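Local coordinates for uncharacterized protein (Mycobacterium tuberculosis, PDB 3KFW), which is of unknown function but carries the domains of PaaX-type transcriptional repressors and so probably binds DNA, at residues Ala190-Leu195 against Ala217-Phe222. Residues are numbered along the deposited sequence; the frame is centred on the assembly and turned at random. Where two conformers were deposited one is given.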
loop_
_atom_site.group_PDB
_atom_site.type_symbol
_atom_site.label_atom_id
_atom_site.label_comp_id
_atom_site.label_asym_id
_atom_site.label_seq_id
_atom_site.Cartn_x
_atom_site.Cartn_y
_atom_site.Cartn_z
ATOM N N ALA A 190 15.095 -31.688 -4.203
ATOM C CA ALA A 190 13.907 -31.032 -3.585
ATOM C C ALA A 190 14.260 -30.370 -2.255
ATOM O O ALA A 190 13.749 -29.272 -1.930
ATOM C CB ALA A 190 12.725 -32.009 -3.411
HETATM N N MSE A 191 15.120 -31.042 -1.484
HETATM C CA MSE A 191 15.479 -30.590 -0.144
HETATM C C MSE A 191 16.332 -29.353 -0.200
HETATM O O MSE A 191 16.226 -28.485 0.673
HETATM C CB MSE A 191 16.254 -31.660 0.621
HETATM C CG MSE A 191 15.378 -32.683 1.298
HETATM SE SE MSE A 191 16.477 -34.122 2.081
HETATM C CE MSE A 191 14.944 -34.914 2.950
ATOM N N VAL A 192 17.210 -29.298 -1.195
ATOM C CA VAL A 192 18.024 -28.138 -1.401
ATOM C C VAL A 192 17.102 -26.990 -1.723
ATOM O O VAL A 192 17.276 -25.917 -1.153
ATOM C CB VAL A 192 19.089 -28.337 -2.505
ATOM C CG1 VAL A 192 19.648 -26.992 -3.008
ATOM C CG2 VAL A 192 20.200 -29.163 -1.961
ATOM N N ARG A 193 16.140 -27.199 -2.629
ATOM C CA ARG A 193 15.167 -26.126 -2.988
ATOM C C ARG A 193 14.326 -25.705 -1.780
ATOM O O ARG A 193 13.959 -24.555 -1.642
ATOM C CB ARG A 193 14.262 -26.517 -4.176
ATOM C CG ARG A 193 15.022 -26.479 -5.511
ATOM C CD ARG A 193 14.109 -26.765 -6.709
ATOM N NE ARG A 193 14.080 -28.195 -7.074
ATOM C CZ ARG A 193 13.048 -29.011 -6.829
ATOM N NH1 ARG A 193 11.970 -28.530 -6.223
ATOM N NH2 ARG A 193 13.101 -30.300 -7.196
ATOM N N HIS A 194 14.052 -26.645 -0.894
ATOM C CA HIS A 194 13.324 -26.309 0.281
ATOM C C HIS A 194 14.165 -25.508 1.296
ATOM O O HIS A 194 13.671 -24.529 1.873
ATOM C CB HIS A 194 12.718 -27.550 0.914
ATOM C CG HIS A 194 11.598 -27.246 1.846
ATOM N ND1 HIS A 194 10.571 -26.389 1.510
ATOM C CD2 HIS A 194 11.338 -27.672 3.101
ATOM C CE1 HIS A 194 9.704 -26.329 2.506
ATOM N NE2 HIS A 194 10.145 -27.103 3.482
ATOM N N LEU A 195 15.399 -25.899 1.523
ATOM C CA LEU A 195 16.259 -25.121 2.423
ATOM C C LEU A 195 16.499 -23.666 1.970
ATOM O O LEU A 195 16.643 -22.757 2.808
ATOM C CB LEU A 195 17.579 -25.833 2.643
ATOM C CG LEU A 195 17.402 -27.182 3.349
ATOM C CD1 LEU A 195 18.611 -28.097 3.187
ATOM C CD2 LEU A 195 17.080 -26.976 4.822
ATOM N N ALA A 217 20.910 -32.772 7.633
ATOM C CA ALA A 217 21.540 -34.107 7.837
ATOM C C ALA A 217 21.309 -35.074 6.654
ATOM O O ALA A 217 22.245 -35.765 6.208
ATOM C CB ALA A 217 21.112 -34.755 9.160
ATOM N N ALA A 218 20.084 -35.074 6.125
ATOM C CA ALA A 218 19.708 -35.951 5.040
ATOM C C ALA A 218 20.400 -35.508 3.766
ATOM O O ALA A 218 20.831 -36.349 2.967
ATOM C CB ALA A 218 18.222 -35.928 4.851
ATOM N N TYR A 219 20.513 -34.194 3.564
ATOM C CA TYR A 219 21.250 -33.697 2.407
ATOM C C TYR A 219 22.718 -34.020 2.553
ATOM O O TYR A 219 23.327 -34.495 1.590
ATOM C CB TYR A 219 21.059 -32.191 2.149
ATOM C CG TYR A 219 21.991 -31.702 1.064
ATOM C CD1 TYR A 219 23.171 -31.026 1.378
ATOM C CD2 TYR A 219 21.726 -31.967 -0.287
ATOM C CE1 TYR A 219 24.064 -30.612 0.369
ATOM C CE2 TYR A 219 22.600 -31.556 -1.293
ATOM C CZ TYR A 219 23.761 -30.889 -0.958
ATOM O OH TYR A 219 24.611 -30.482 -1.961
ATOM N N HIS A 220 23.289 -33.779 3.740
ATOM C CA HIS A 220 24.716 -34.043 3.919
ATOM C C HIS A 220 25.032 -35.537 3.879
ATOM O O HIS A 220 26.121 -35.912 3.450
ATOM C CB HIS A 220 25.284 -33.318 5.142
ATOM C CG HIS A 220 25.271 -31.828 5.000
ATOM N ND1 HIS A 220 24.429 -31.012 5.732
ATOM C CD2 HIS A 220 25.961 -31.010 4.169
ATOM C CE1 HIS A 220 24.621 -29.755 5.376
ATOM N NE2 HIS A 220 25.541 -29.726 4.425
ATOM N N ASP A 221 24.059 -36.386 4.249
ATOM C CA ASP A 221 24.205 -37.861 4.074
ATOM C C ASP A 221 24.242 -38.287 2.607
ATOM O O ASP A 221 25.038 -39.152 2.201
ATOM C CB ASP A 221 23.120 -38.651 4.818
ATOM C CG ASP A 221 23.374 -38.701 6.310
ATOM O OD1 ASP A 221 24.499 -38.358 6.716
ATOM O OD2 ASP A 221 22.464 -39.054 7.097
ATOM N N PHE A 222 23.366 -37.678 1.815
ATOM C CA PHE A 222 23.381 -37.927 0.403
ATOM C C PHE A 222 24.679 -37.401 -0.252
ATOM O O PHE A 222 25.272 -38.115 -1.001
ATOM C CB PHE A 222 22.125 -37.412 -0.265
ATOM C CG PHE A 222 22.237 -37.289 -1.771
ATOM C CD1 PHE A 222 21.909 -38.371 -2.600
ATOM C CD2 PHE A 222 22.659 -36.062 -2.361
ATOM C CE1 PHE A 222 21.976 -38.246 -3.973
ATOM C CE2 PHE A 222 22.767 -35.909 -3.758
ATOM C CZ PHE A 222 22.419 -37.010 -4.572
#
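V192 and Y219 meet through a methyl group and an aromatic ring: CG2 of V192 comes obliquely to the CD2 and CE2 carbons of Y219, 3.5 Å from CE2. CG2 stands anti to the carbonyl carbon of V192, and this turns it toward the other helix. A branched valine suits this place because its methyl lies close to the backbone and has little freedom to move. Y219 offers its ring carbons to that methyl, the aromatic ring suiting the place by supplying apolar atoms. The second touch is made by M191, here selenomethionine, whose SE sits 3.7 Å from CB of A218; the terminal CE lies 3.9 Å from the same methyl. Beyond CG the chain is extended (chi2 174°), and methionine's long, unbranched, flexible chain suits this reach across to the neighbouring helix. The small side chain of A218 lets SE of M191 come near that helix's backbone, 4.3 Å from N of Y219.

Both segments belong to the helical C-terminal region of the PaaX family, where helix 181-195 packs against helix 212-234. The two short segments run in broadly opposite directions but are well inclined, at 139°, with their axes 10.3 Å apart at closest approach, and the side-chain contacts that bridge the gap are apolar. M191 is buried and also touches L172 of helix 161-177 and L215, one turn before Y219. Helix 64-77 also packs here, with Q73 on V192 and M77 on Y219. Further out, H194 stacks its ring on W164 and hydrogen-bonds through NE2 to the W164 carbonyl, tying the end of helix 181-195 to helix 161-177, while F222 reaches back to F185 and A188.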